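Local atomic coordinates of amino acid ABC superfamily ATP binding cassette transporter, binding protein (Streptococcus pneumoniae, PDB entry 4H5G), a protein that binds L-arginine and probably delivers amino acids to an ABC importer in the membrane. Residues I8-L14 / I48-V54; N101-V107 / A167-P173. One frame throughout, in Å; residues are numbered along the deposited sequence.

Contact 1: I8-L14 / I48-V54; sequences IKQKGKL and IADELGV. With EDO (1,2-ethanediol), chain K.
Gly12 and Val54 meet where two helices end and the chain turns into neighbouring parallel strands, the CA atoms of Lys13 and Val54 lying 4.9 Å apart. This is the outer end of a lobe of the type II periplasmic binding protein fold, where strands 13-18 and 55-60 start side by side. Helix 40-52 stops in a Schellman motif: Gly53, with positive phi, lets Val54 N bond back to Ala49 O, and the Val54 side chain then points toward segment 8-14. CB of Val54 sits 3.5 Å from Gly12 O; its CG1 reaches over the last turn of helix 4-11 to Ile8 O, while CG2 faces Leu14 CB at 3.8 Å. Leu14, with CG anti to its own N (chi1 176°), extends its two methyls toward helix 40-52, CD2 lying 3.8 Å from Ile48 CG2 and CD1 4.1 Å from Leu52 CD1. Ile8 CG2 comes against Val54 CG2 at 3.9 Å, the two side chains crossing at about a right angle. Helix 209-225 touches both Ile8 and Leu52. Beside this apolar packing the link is through water: Lys9 NZ gives hydrogen bonds to two waters, and each donates one to Leu52 O, the closer at 2.7 Å.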
ATOM      1  N   ILE A   8      -7.644  23.761  -0.062  1.00 18.44           N
ATOM      2  CA  ILE A   8      -6.816  23.100  -1.078  1.00 19.46           C
ATOM      3  C   ILE A   8      -6.737  23.961  -2.345  1.00 23.42           C
ATOM      4  O   ILE A   8      -5.654  24.173  -2.912  1.00 22.02           O
ATOM      5  CB  ILE A   8      -7.337  21.664  -1.380  1.00 18.49           C
ATOM      6  CG1 ILE A   8      -6.921  20.723  -0.239  1.00 18.81           C
ATOM      7  CG2 ILE A   8      -6.790  21.161  -2.722  1.00 21.43           C
ATOM      8  CD1 ILE A   8      -7.772  19.445  -0.125  1.00 23.61           C
ATOM      9  N   LYS A   9      -7.880  24.481  -2.781  1.00 20.35           N
ATOM     10  CA  LYS A   9      -7.903  25.376  -3.940  1.00 20.60           C
ATOM     11  C   LYS A   9      -7.063  26.628  -3.749  1.00 25.98           C
ATOM     12  O   LYS A   9      -6.396  27.098  -4.681  1.00 24.60           O
ATOM     13  CB  LYS A   9      -9.342  25.779  -4.276  1.00 22.44           C
ATOM     14  CG  LYS A   9     -10.210  24.648  -4.806  1.00 21.10           C
ATOM     15  CD  LYS A   9     -11.649  25.136  -4.940  1.00 31.71           C
ATOM     16  CE  LYS A   9     -11.777  26.219  -6.003  1.00 34.35           C
ATOM     17  NZ  LYS A   9     -11.597  25.682  -7.386  1.00 30.63           N
ATOM     18  N   GLN A  10      -7.106  27.174  -2.541  0.50 21.72           N
ATOM     19  CA  GLN A  10      -6.349  28.380  -2.245  0.50 23.89           C
ATOM     20  C   GLN A  10      -4.851  28.168  -2.305  0.50 22.24           C
ATOM     21  O   GLN A  10      -4.127  28.998  -2.837  0.50 26.90           O
ATOM     22  CB  GLN A  10      -6.696  28.914  -0.864  0.50 24.36           C
ATOM     23  CG  GLN A  10      -5.647  29.875  -0.364  0.50 27.84           C
ATOM     24  CD  GLN A  10      -6.105  30.663   0.811  0.50 45.84           C
ATOM     25  OE1 GLN A  10      -5.608  30.484   1.925  0.50 50.19           O
ATOM     26  NE2 GLN A  10      -7.063  31.551   0.584  0.50 51.50           N
ATOM     27  N   LYS A  11      -4.383  27.065  -1.737  1.00 20.04           N
ATOM     28  CA  LYS A  11      -2.943  26.812  -1.703  1.00 23.47           C
ATOM     29  C   LYS A  11      -2.458  26.278  -3.053  1.00 24.14           C
ATOM     30  O   LYS A  11      -1.257  26.257  -3.335  1.00 24.08           O
ATOM     31  CB  LYS A  11      -2.542  25.913  -0.523  1.00 26.27           C
ATOM     32  CG  LYS A  11      -2.951  24.490  -0.656  1.00 27.02           C
ATOM     33  CD  LYS A  11      -2.741  23.745   0.658  1.00 30.60           C
ATOM     34  CE  LYS A  11      -2.768  22.234   0.404  1.00 29.00           C
ATOM     35  NZ  LYS A  11      -2.988  21.451   1.640  1.00 47.46           N
ATOM     36  N   GLY A  12      -3.401  25.875  -3.894  1.00 20.32           N
ATOM     37  CA  GLY A  12      -3.097  25.510  -5.270  1.00 22.97           C
ATOM     38  C   GLY A  12      -2.504  24.117  -5.421  1.00 23.50           C
ATOM     39  O   GLY A  12      -2.027  23.748  -6.491  1.00 23.98           O
ATOM     40  N   LYS A  13      -2.544  23.329  -4.354  1.00 18.80           N
ATOM     41  CA  LYS A  13      -1.973  21.984  -4.420  1.00 21.99           C
ATOM     42  C   LYS A  13      -2.674  20.997  -3.502  1.00 28.28           C
ATOM     43  O   LYS A  13      -3.200  21.373  -2.459  1.00 22.77           O
ATOM     44  CB  LYS A  13      -0.490  22.027  -4.080  1.00 28.50           C
ATOM     45  CG  LYS A  13      -0.196  22.477  -2.666  1.00 33.62           C
ATOM     46  CD  LYS A  13       1.305  22.406  -2.353  1.00 36.00           C
ATOM     47  CE  LYS A  13       1.621  23.140  -1.056  1.00 46.46           C
ATOM     48  NZ  LYS A  13       0.737  22.707   0.075  1.00 48.73           N
ATOM     49  N   LEU A  14      -2.656  19.728  -3.895  1.00 19.24           N
ATOM     50  CA  LEU A  14      -3.182  18.645  -3.066  1.00 19.82           C
ATOM     51  C   LEU A  14      -1.993  17.838  -2.561  1.00 23.50           C
ATOM     52  O   LEU A  14      -1.261  17.257  -3.359  1.00 20.94           O
ATOM     53  CB  LEU A  14      -4.080  17.748  -3.915  1.00 18.40           C
ATOM     54  CG  LEU A  14      -4.634  16.503  -3.223  1.00 18.74           C
ATOM     55  CD1 LEU A  14      -5.735  16.871  -2.208  1.00 19.68           C
ATOM     56  CD2 LEU A  14      -5.174  15.514  -4.274  1.00 21.67           C
ATOM     57  N   ILE A  48      -7.491  12.840  -8.649  1.00 16.55           N
ATOM     58  CA  ILE A  48      -8.193  13.608  -7.616  1.00 20.15           C
ATOM     59  C   ILE A  48      -7.755  15.075  -7.693  1.00 18.35           C
ATOM     60  O   ILE A  48      -8.580  15.994  -7.636  1.00 20.37           O
ATOM     61  CB  ILE A  48      -7.934  13.029  -6.205  1.00 17.17           C
ATOM     62  CG1 ILE A  48      -8.505  11.609  -6.092  1.00 18.36           C
ATOM     63  CG2 ILE A  48      -8.560  13.935  -5.125  1.00 20.72           C
ATOM     64  CD1 ILE A  48      -7.976  10.837  -4.885  1.00 20.27           C
ATOM     65  N   ALA A  49      -6.445  15.282  -7.826  1.00 19.04           N
ATOM     66  CA  ALA A  49      -5.883  16.632  -7.968  1.00 19.07           C
ATOM     67  C   ALA A  49      -6.461  17.311  -9.195  1.00 23.67           C
ATOM     68  O   ALA A  49      -6.840  18.483  -9.139  1.00 21.48           O
ATOM     69  CB  ALA A  49      -4.339  16.579  -8.041  1.00 19.53           C
ATOM     70  N   ASP A  50      -6.548  16.573 -10.304  1.00 19.73           N
ATOM     71  CA  ASP A  50      -7.125  17.108 -11.543  1.00 22.91           C
ATOM     72  C   ASP A  50      -8.585  17.517 -11.374  1.00 19.66           C
ATOM     73  O   ASP A  50      -9.024  18.533 -11.906  1.00 21.91           O
ATOM     74  CB  ASP A  50      -7.018  16.082 -12.698  1.00 27.42           C
ATOM     75  CG  ASP A  50      -5.590  15.874 -13.181  1.00 31.31           C
ATOM     76  OD1 ASP A  50      -4.710  16.681 -12.839  1.00 27.16           O
ATOM     77  OD2 ASP A  50      -5.353  14.892 -13.922  1.00 30.24           O
ATOM     78  N   GLU A  51      -9.340  16.706 -10.648  1.00 19.20           N
ATOM     79  CA  GLU A  51     -10.753  17.011 -10.417  1.00 22.40           C
ATOM     80  C   GLU A  51     -10.884  18.312  -9.629  1.00 22.49           C
ATOM     81  O   GLU A  51     -11.770  19.119  -9.900  1.00 25.92           O
ATOM     82  CB  GLU A  51     -11.427  15.864  -9.652  1.00 24.94           C
ATOM     83  CG  GLU A  51     -12.942  15.966  -9.561  1.00 23.00           C
ATOM     84  CD  GLU A  51     -13.630  15.627 -10.878  1.00 38.23           C
ATOM     85  OE1 GLU A  51     -13.152  14.732 -11.599  1.00 52.63           O
ATOM     86  OE2 GLU A  51     -14.647  16.259 -11.200  1.00 51.50           O
ATOM     87  N   LEU A  52      -9.983  18.516  -8.669  1.00 19.08           N
ATOM     88  CA  LEU A  52     -10.005  19.714  -7.816  1.00 20.96           C
ATOM     89  C   LEU A  52      -9.420  20.933  -8.511  1.00 22.52           C
ATOM     90  O   LEU A  52      -9.595  22.064  -8.047  1.00 24.32           O
ATOM     91  CB  LEU A  52      -9.247  19.455  -6.513  1.00 19.15           C
ATOM     92  CG  LEU A  52      -9.979  18.536  -5.535  1.00 22.92           C
ATOM     93  CD1 LEU A  52      -9.025  18.034  -4.453  1.00 22.34           C
ATOM     94  CD2 LEU A  52     -11.173  19.264  -4.902  1.00 21.10           C
ATOM     95  N   GLY A  53      -8.708  20.692  -9.611  1.00 24.09           N
ATOM     96  CA  GLY A  53      -8.072  21.759 -10.374  1.00 23.56           C
ATOM     97  C   GLY A  53      -6.797  22.290  -9.733  1.00 28.89           C
ATOM     98  O   GLY A  53      -6.502  23.474  -9.845  1.00 24.82           O
ATOM     99  N   VAL A  54      -6.049  21.414  -9.058  1.00 23.39           N
ATOM    100  CA  VAL A  54      -4.811  21.816  -8.370  1.00 23.31           C
ATOM    101  C   VAL A  54      -3.648  20.893  -8.719  1.00 25.89           C
ATOM    102  O   VAL A  54      -3.843  19.816  -9.291  1.00 22.08           O
ATOM    103  CB  VAL A  54      -4.985  21.840  -6.833  1.00 20.12           C
ATOM    104  CG1 VAL A  54      -6.074  22.833  -6.421  1.00 23.01           C
ATOM    105  CG2 VAL A  54      -5.298  20.433  -6.288  1.00 19.38           C
TER
HETATM  106  C1  EDO K 309     -17.472  16.261 -13.965  1.00 64.73           C
HETATM  107  O1  EDO K 309     -16.798  16.825 -12.831  1.00 60.87           O
HETATM  108  C2  EDO K 309     -18.024  14.875 -13.651  1.00 60.53           C
HETATM  109  O2  EDO K 309     -19.435  14.936 -13.398  1.00 56.79           O
HETATM  110  O   HOH W   1     -12.138  22.800  -7.755  1.00 32.28           O
HETATM  111  O   HOH W   2      -9.070  24.955  -8.115  1.00 32.66           O

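Contact 2: N101-V107 / A167-P173; sequences NKISFLV and AVHMDEP. With ARG (arginine), chain L.
His169 and Phe105 are brought together by their first torsions: CG of His169 stands roughly anti to the backbone N (chi1 -150°), that of Phe105 anti to its carbonyl carbon (chi1 -70°). The rings form an offset stack with planes 26° apart, and His169 CD2 lies over the centre of the phenyl face, 3.3 Å from Phe105 CZ. Ile103 CG2 makes a CH-pi contact with a face of the imidazole, 3.6 Å from its centroid. At the imidazole edge a water joins NE2 to Ile103 O, while ND1 bonds to Pro134 O, which probably limits how the ring can turn. Phe105 and His169 lie on one side of an antiparallel strand pair within the mixed sheet of a type II periplasmic binding protein lobe; Ser104 with Met170, and Leu106 with Val168, each exchange two backbone hydrogen bonds. On the other side Met170 CE packs 3.9 Å from Leu106 CB. Lys102 O accepts Glu172 N and Asn101 ND2 from opposite faces of its plane. That amide also donates to the anti lone pair of Asp171 OD1 at 3.1 Å, and its OD1 bonds to Asn200 ND2. Asp171 OD2 is hydrogen-bonded to Tyr22 OH and accepts a hydrogen bond from N of the bound arginine at 2.9 Å.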
ATOM      1  N   ASN A 101      -7.906  -6.457  -2.263  1.00 18.26           N
ATOM      2  CA  ASN A 101      -7.035  -7.575  -2.624  1.00 22.27           C
ATOM      3  C   ASN A 101      -6.728  -8.468  -1.426  1.00 21.47           C
ATOM      4  O   ASN A 101      -7.076  -8.140  -0.287  1.00 21.46           O
ATOM      5  CB  ASN A 101      -5.743  -7.064  -3.270  1.00 18.22           C
ATOM      6  CG  ASN A 101      -5.008  -6.087  -2.399  1.00 23.26           C
ATOM      7  OD1 ASN A 101      -5.047  -4.871  -2.629  1.00 21.00           O
ATOM      8  ND2 ASN A 101      -4.336  -6.603  -1.374  1.00 19.38           N
ATOM      9  N   LYS A 102      -6.083  -9.597  -1.697  1.00 22.92           N
ATOM     10  CA  LYS A 102      -5.706 -10.553  -0.666  1.00 20.23           C
ATOM     11  C   LYS A 102      -4.342 -10.214  -0.101  1.00 19.92           C
ATOM     12  O   LYS A 102      -3.675  -9.290  -0.566  1.00 19.97           O
ATOM     13  CB  LYS A 102      -5.654 -11.964  -1.251  1.00 29.56           C
ATOM     14  CG  LYS A 102      -6.954 -12.403  -1.886  1.00 35.84           C
ATOM     15  CD  LYS A 102      -8.061 -12.433  -0.858  1.00 47.95           C
ATOM     16  CE  LYS A 102      -9.352 -12.939  -1.471  1.00 61.09           C
ATOM     17  NZ  LYS A 102      -9.136 -14.239  -2.162  1.00 61.84           N
ATOM     18  N   ILE A 103      -3.934 -10.968   0.915  1.00 18.98           N
ATOM     19  CA  ILE A 103      -2.630 -10.784   1.531  0.50 17.58           C
ATOM     20  C   ILE A 103      -1.867 -12.105   1.417  1.00 19.81           C
ATOM     21  O   ILE A 103      -2.431 -13.178   1.628  1.00 22.34           O
ATOM     22  CB  ILE A 103      -2.784 -10.322   2.988  0.50 21.98           C
ATOM     23  CG1 ILE A 103      -3.686  -9.080   3.013  0.50 26.78           C
ATOM     24  CG2 ILE A 103      -1.421 -10.072   3.615  0.50 20.56           C
ATOM     25  CD1 ILE A 103      -3.992  -8.521   4.368  0.50 24.10           C
ATOM     26  N   SER A 104      -0.591 -12.009   1.050  1.00 19.68           N
ATOM     27  CA  SER A 104       0.202 -13.173   0.679  1.00 22.64           C
ATOM     28  C   SER A 104       1.577 -13.169   1.305  1.00 20.66           C
ATOM     29  O   SER A 104       2.027 -12.157   1.849  1.00 20.71           O
ATOM     30  CB  SER A 104       0.385 -13.199  -0.840  1.00 24.93           C
ATOM     31  OG  SER A 104      -0.852 -13.154  -1.508  1.00 31.00           O
ATOM     32  N   PHE A 105       2.266 -14.301   1.185  1.00 20.67           N
ATOM     33  CA  PHE A 105       3.664 -14.375   1.590  1.00 20.63           C
ATOM     34  C   PHE A 105       4.524 -14.485   0.341  1.00 22.36           C
ATOM     35  O   PHE A 105       4.228 -15.276  -0.555  1.00 23.44           O
ATOM     36  CB  PHE A 105       3.911 -15.613   2.460  1.00 19.82           C
ATOM     37  CG  PHE A 105       3.292 -15.537   3.824  1.00 19.87           C
ATOM     38  CD1 PHE A 105       3.957 -14.912   4.858  1.00 21.51           C
ATOM     39  CD2 PHE A 105       2.060 -16.109   4.081  1.00 22.20           C
ATOM     40  CE1 PHE A 105       3.394 -14.851   6.120  1.00 24.87           C
ATOM     41  CE2 PHE A 105       1.491 -16.041   5.343  1.00 26.11           C
ATOM     42  CZ  PHE A 105       2.162 -15.416   6.359  1.00 27.50           C
ATOM     43  N   LEU A 106       5.580 -13.685   0.282  1.00 20.46           N
ATOM     44  CA  LEU A 106       6.599 -13.821  -0.751  1.00 20.91           C
ATOM     45  C   LEU A 106       7.690 -14.728  -0.189  1.00 20.93           C
ATOM     46  O   LEU A 106       8.159 -14.518   0.936  1.00 20.99           O
ATOM     47  CB  LEU A 106       7.180 -12.440  -1.088  1.00 17.83           C
ATOM     48  CG  LEU A 106       8.195 -12.390  -2.235  1.00 21.49           C
ATOM     49  CD1 LEU A 106       7.522 -12.652  -3.588  1.00 22.53           C
ATOM     50  CD2 LEU A 106       8.920 -11.023  -2.251  1.00 19.93           C
ATOM     51  N   VAL A 107       8.075 -15.750  -0.961  1.00 20.50           N
ATOM     52  CA  VAL A 107       9.099 -16.711  -0.551  1.00 20.45           C
ATOM     53  C   VAL A 107      10.060 -16.991  -1.711  1.00 21.75           C
ATOM     54  O   VAL A 107       9.863 -16.516  -2.826  1.00 25.20           O
ATOM     55  CB  VAL A 107       8.474 -18.062  -0.099  1.00 22.78           C
ATOM     56  CG1 VAL A 107       7.613 -17.889   1.160  1.00 22.77           C
ATOM     57  CG2 VAL A 107       7.655 -18.707  -1.252  1.00 23.52           C
ATOM     58  N   ALA A 167      10.114 -15.730   4.616  1.00 19.84           N
ATOM     59  CA  ALA A 167       8.823 -15.374   4.044  1.00 18.03           C
ATOM     60  C   ALA A 167       8.481 -13.955   4.457  1.00 21.11           C
ATOM     61  O   ALA A 167       8.671 -13.595   5.610  1.00 20.70           O
ATOM     62  CB  ALA A 167       7.755 -16.324   4.531  1.00 22.44           C
ATOM     63  N   VAL A 168       7.980 -13.161   3.515  1.00 18.28           N
ATOM     64  CA  VAL A 168       7.584 -11.788   3.822  1.00 17.79           C
ATOM     65  C   VAL A 168       6.093 -11.625   3.570  1.00 18.78           C
ATOM     66  O   VAL A 168       5.616 -11.892   2.467  1.00 21.08           O
ATOM     67  CB  VAL A 168       8.337 -10.774   2.946  1.00 17.94           C
ATOM     68  CG1 VAL A 168       7.975  -9.343   3.385  1.00 19.02           C
ATOM     69  CG2 VAL A 168       9.845 -10.978   3.040  1.00 21.54           C
ATOM     70  N   HIS A 169       5.354 -11.184   4.589  1.00 16.90           N
ATOM     71  CA  HIS A 169       3.905 -10.981   4.461  1.00 20.73           C
ATOM     72  C   HIS A 169       3.635  -9.604   3.861  1.00 20.74           C
ATOM     73  O   HIS A 169       4.201  -8.609   4.313  1.00 20.11           O
ATOM     74  CB  HIS A 169       3.243 -11.069   5.844  1.00 20.72           C
ATOM     75  CG  HIS A 169       1.835 -11.576   5.823  1.00 21.62           C
ATOM     76  ND1 HIS A 169       0.879 -11.147   6.718  1.00 20.77           N
ATOM     77  CD2 HIS A 169       1.227 -12.496   5.036  1.00 19.67           C
ATOM     78  CE1 HIS A 169      -0.262 -11.773   6.477  1.00 21.42           C
ATOM     79  NE2 HIS A 169      -0.076 -12.605   5.465  1.00 19.19           N
ATOM     80  N   MET A 170       2.762  -9.537   2.851  1.00 16.73           N
ATOM     81  CA  MET A 170       2.496  -8.267   2.157  1.00 17.00           C
ATOM     82  C   MET A 170       1.219  -8.349   1.335  1.00 21.86           C
ATOM     83  O   MET A 170       0.695  -9.429   1.109  1.00 19.83           O
ATOM     84  CB  MET A 170       3.676  -7.907   1.242  1.00 20.52           C
ATOM     85  CG  MET A 170       3.850  -8.900   0.086  1.00 19.38           C
ATOM     86  SD  MET A 170       5.276  -8.527  -0.961  1.00 20.16           S
ATOM     87  CE  MET A 170       6.631  -8.815   0.164  1.00 19.85           C
ATOM     88  N   ASP A 171       0.718  -7.209   0.871  1.00 18.77           N
ATOM     89  CA  ASP A 171      -0.450  -7.235  -0.011  1.00 17.93           C
ATOM     90  C   ASP A 171      -0.146  -8.048  -1.265  1.00 21.31           C
ATOM     91  O   ASP A 171       0.936  -7.939  -1.823  1.00 18.18           O
ATOM     92  CB  ASP A 171      -0.889  -5.811  -0.372  1.00 16.99           C
ATOM     93  CG  ASP A 171      -1.592  -5.125   0.785  1.00 20.19           C
ATOM     94  OD1 ASP A 171      -2.798  -5.380   0.962  1.00 23.34           O
ATOM     95  OD2 ASP A 171      -0.933  -4.371   1.537  1.00 19.70           O
ATOM     96  N   GLU A 172      -1.094  -8.878  -1.693  1.00 18.33           N
ATOM     97  CA  GLU A 172      -0.851  -9.780  -2.835  1.00 18.66           C
ATOM     98  C   GLU A 172      -0.301  -9.130  -4.134  1.00 21.86           C
ATOM     99  O   GLU A 172       0.626  -9.676  -4.744  1.00 21.59           O
ATOM    100  CB  GLU A 172      -2.088 -10.648  -3.143  1.00 23.09           C
ATOM    101  CG  GLU A 172      -1.929 -11.456  -4.430  1.00 26.30           C
ATOM    102  CD  GLU A 172      -2.922 -12.592  -4.549  1.00 49.37           C
ATOM    103  OE1 GLU A 172      -4.039 -12.357  -5.053  1.00 52.10           O
ATOM    104  OE2 GLU A 172      -2.583 -13.724  -4.147  1.00 58.10           O
ATOM    105  N   PRO A 173      -0.856  -7.972  -4.559  1.00 18.76           N
ATOM    106  CA  PRO A 173      -0.328  -7.379  -5.799  1.00 20.59           C
ATOM    107  C   PRO A 173       1.164  -7.048  -5.721  1.00 20.53           C
ATOM    108  O   PRO A 173       1.885  -7.107  -6.728  1.00 18.38           O
ATOM    109  CB  PRO A 173      -1.156  -6.101  -5.951  1.00 21.12           C
ATOM    110  CG  PRO A 173      -2.450  -6.417  -5.261  1.00 23.54           C
ATOM    111  CD  PRO A 173      -2.047  -7.246  -4.069  1.00 19.42           C
TER
HETATM  112  N   ARG L 310      -2.324  -2.623   3.315  1.00 15.67           N
HETATM  113  CA  ARG L 310      -1.419  -2.642   4.474  1.00 19.70           C
HETATM  114  C   ARG L 310      -1.862  -1.654   5.529  1.00 24.60           C
HETATM  115  O   ARG L 310      -2.643  -0.724   5.271  1.00 19.19           O
HETATM  116  CB  ARG L 310       0.026  -2.343   4.052  1.00 18.41           C
HETATM  117  CG  ARG L 310       0.198  -1.086   3.203  1.00 16.94           C
HETATM  118  CD  ARG L 310       1.681  -0.736   3.013  1.00 18.91           C
HETATM  119  NE  ARG L 310       1.861   0.366   2.057  1.00 17.27           N
HETATM  120  CZ  ARG L 310       3.034   0.849   1.661  1.00 21.47           C
HETATM  121  NH1 ARG L 310       3.085   1.847   0.780  1.00 17.58           N
HETATM  122  NH2 ARG L 310       4.156   0.330   2.147  1.00 17.60           N
HETATM  123  OXT ARG L 310      -1.447  -1.770   6.685  1.00 17.55           O
HETATM  124  O   HOH W   3      -5.633 -10.336  -4.499  1.00 28.96           O
HETATM  125  O   HOH W   4      -1.752 -14.251   4.063  1.00 27.38           O
HETATM  126  O   HOH W   5      -1.676 -15.237  -2.495  1.00 51.23           O

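The two contacts follow one another along the chain, neither enclosing nor crossing the other. From the N terminus, helix 4-11 runs into strand 13-18; contact 1 closes when helix 40-52 ends and strand 55-60 begins beside strand 13-18, after 33 intervening residues that contain strands and the start of helix 40-52. The chain then passes through strand 77-78, the third member of that parallel sheet, before strand 103-108 opens contact 2 in the second, mixed sheet. It closes 59 residues later at strand 167-171. The centres of contact 1 and contact 2 are about 34 Å apart, on opposite sides of the chain's centre. Contact 1 thus ties helix ends to the first sheet, whereas contact 2 joins two adjacent inner strands of the second and reaches the arginine pocket.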